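Local coordinates for phosphatase (Mycoplasma pneumoniae M129, PDB 1T71), which hydrolyses phosphate esters as a di-iron phosphatase of the YmdB-like family, possibly acting as a phosphodiesterase on 2',3'-cyclic nucleotides, at the Fe (III) ion site. Coordinates in Å, arbitrary orientation; residue numbers count along the deposited sequence, not the author numbering.

The Fe (III) ion site. Residues 12, 43-44, 71-72, 158, 183, 185. With FE (Fe (III) ion), chain B; FE (Fe (III) ion), chain C.
Two Fe (III) ions 3.2 Å apart, FE to FE, form the dinuclear centre typical of metallophosphoesterases, set among loops and strand ends of the YmdB-like fold. Glu43 bridges them through one carboxylate oxygen: OE1 lies 2.2 Å from FE of chain B and equally near FE of chain C. Its CG occupies the crowded position between backbone N and carbonyl carbon (chi1 84°), and the chain bends at chi2 to bring the carboxylate up to the metal pair. The second oxygen, OE2, takes a hydrogen bond from the backbone N of His72 at 3.0 Å; the bond is nearly straight, but the N-H approaches from above the carboxylate plane, which should restrain rotation of the bridge.

On FE of chain B, Asp12 adds OD2 at 2.2 Å, making an angle of 97° with the bridging oxygen. Asn44 and His185 also belong to this ion's shell, built with Asn44 ND2 and His185 CE1 toward the iron; both groups are probably turned over, making Asn44 OD1 and His185 NE2 the likely donors. At FE of chain C, His183 ND1 binds at 2.2 Å, almost opposite Glu43 OE1 (165°). Asn71 enters roughly at right angles to that axis, through its amide oxygen OD1 at 2.2 Å. His158 is also a ligand of this ion, its NE2 3.0 Å from FE of chain C, a long contact in a shell probably loosely modelled. As built, NE2 points in the ring plane to the syn lone pair of Asp12 OD2 (3.3 Å); a ring turned over would bring NE2 to the iron instead, so this hydrogen bond is doubtful. CB of His183 packs over the centre of one ring face.

His72, the likely proton donor, stands in the second shell, with Asn71 ND2 above the rim of its ring. The paired ions probably polarise a bound phosphate ester and activate water for its hydrolysis.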
loop_
_atom_site.group_PDB
_atom_site.type_symbol
_atom_site.label_atom_id
_atom_site.label_comp_id
_atom_site.label_asym_id
_atom_site.label_seq_id
_atom_site.Cartn_x
_atom_site.Cartn_y
_atom_site.Cartn_z
ATOM N N ASP A 12 -2.088 2.745 -1.442
ATOM C CA ASP A 12 -3.491 2.541 -1.091
ATOM C C ASP A 12 -4.509 2.865 -2.171
ATOM O O ASP A 12 -4.693 4.030 -2.528
ATOM C CB ASP A 12 -3.846 3.355 0.163
ATOM C CG ASP A 12 -3.010 2.971 1.368
ATOM O OD1 ASP A 12 -1.767 2.865 1.222
ATOM O OD2 ASP A 12 -3.592 2.789 2.460
ATOM N N GLU A 43 -6.145 -1.726 0.572
ATOM C CA GLU A 43 -6.930 -1.613 1.796
ATOM C C GLU A 43 -8.130 -0.663 1.807
ATOM O O GLU A 43 -8.972 -0.765 2.697
ATOM C CB GLU A 43 -6.017 -1.261 2.974
ATOM C CG GLU A 43 -5.733 0.216 3.114
ATOM C CD GLU A 43 -5.789 0.668 4.556
ATOM O OE1 GLU A 43 -5.725 1.887 4.784
ATOM O OE2 GLU A 43 -5.901 -0.196 5.458
ATOM N N ASN A 44 -8.209 0.264 0.851
ATOM C CA ASN A 44 -9.327 1.217 0.791
ATOM C C ASN A 44 -10.161 1.062 -0.484
ATOM O O ASN A 44 -10.987 1.916 -0.799
ATOM C CB ASN A 44 -8.797 2.654 0.840
ATOM C CG ASN A 44 -8.163 3.005 2.178
ATOM O OD1 ASN A 44 -8.858 3.200 3.174
ATOM N ND2 ASN A 44 -6.844 3.081 2.203
ATOM N N ASN A 71 -4.999 -1.493 7.879
ATOM C CA ASN A 71 -5.906 -1.507 9.016
ATOM C C ASN A 71 -7.364 -1.766 8.671
ATOM O O ASN A 71 -8.129 -2.186 9.527
ATOM C CB ASN A 71 -5.761 -0.215 9.833
ATOM C CG ASN A 71 -5.864 1.031 8.986
ATOM O OD1 ASN A 71 -5.127 1.199 8.018
ATOM N ND2 ASN A 71 -6.777 1.922 9.353
ATOM N N HIS A 72 -7.748 -1.544 7.420
ATOM C CA HIS A 72 -9.125 -1.782 7.009
ATOM C C HIS A 72 -9.268 -3.088 6.239
ATOM O O HIS A 72 -10.225 -3.286 5.494
ATOM C CB HIS A 72 -9.625 -0.610 6.167
ATOM C CG HIS A 72 -9.937 0.609 6.976
ATOM N ND1 HIS A 72 -9.389 1.846 6.707
ATOM C CD2 HIS A 72 -10.741 0.777 8.053
ATOM C CE1 HIS A 72 -9.843 2.723 7.585
ATOM N NE2 HIS A 72 -10.664 2.100 8.412
ATOM N N HIS A 158 2.614 -0.637 6.959
ATOM C CA HIS A 158 1.449 0.228 7.070
ATOM C C HIS A 158 1.469 0.913 8.430
ATOM O O HIS A 158 0.965 0.368 9.415
ATOM C CB HIS A 158 0.178 -0.617 6.908
ATOM C CG HIS A 158 -0.970 0.132 6.318
ATOM N ND1 HIS A 158 -2.090 0.469 7.047
ATOM C CD2 HIS A 158 -1.164 0.632 5.075
ATOM C CE1 HIS A 158 -2.924 1.142 6.276
ATOM N NE2 HIS A 158 -2.386 1.255 5.075
ATOM N N HIS A 183 -0.283 4.118 4.292
ATOM C CA HIS A 183 -1.294 4.521 5.284
ATOM C C HIS A 183 -1.595 6.016 5.419
ATOM O O HIS A 183 -2.725 6.368 5.747
ATOM C CB HIS A 183 -0.970 3.942 6.677
ATOM C CG HIS A 183 -1.939 4.343 7.752
ATOM N ND1 HIS A 183 -3.231 3.863 7.815
ATOM C CD2 HIS A 183 -1.803 5.187 8.804
ATOM C CE1 HIS A 183 -3.850 4.393 8.855
ATOM N NE2 HIS A 183 -3.006 5.202 9.471
ATOM N N HIS A 185 -1.642 8.262 2.953
ATOM C CA HIS A 185 -2.277 8.758 1.723
ATOM C C HIS A 185 -1.632 9.985 1.079
ATOM O O HIS A 185 -2.271 10.679 0.284
ATOM C CB HIS A 185 -3.748 9.088 1.981
ATOM C CG HIS A 185 -4.615 7.894 2.224
ATOM N ND1 HIS A 185 -4.106 6.636 2.472
ATOM C CD2 HIS A 185 -5.963 7.769 2.276
ATOM C CE1 HIS A 185 -5.102 5.793 2.661
ATOM N NE2 HIS A 185 -6.239 6.453 2.550
HETATM FE FE FE B . -5.308 3.634 3.557
HETATM FE FE FE C . -4.600 2.727 6.510
#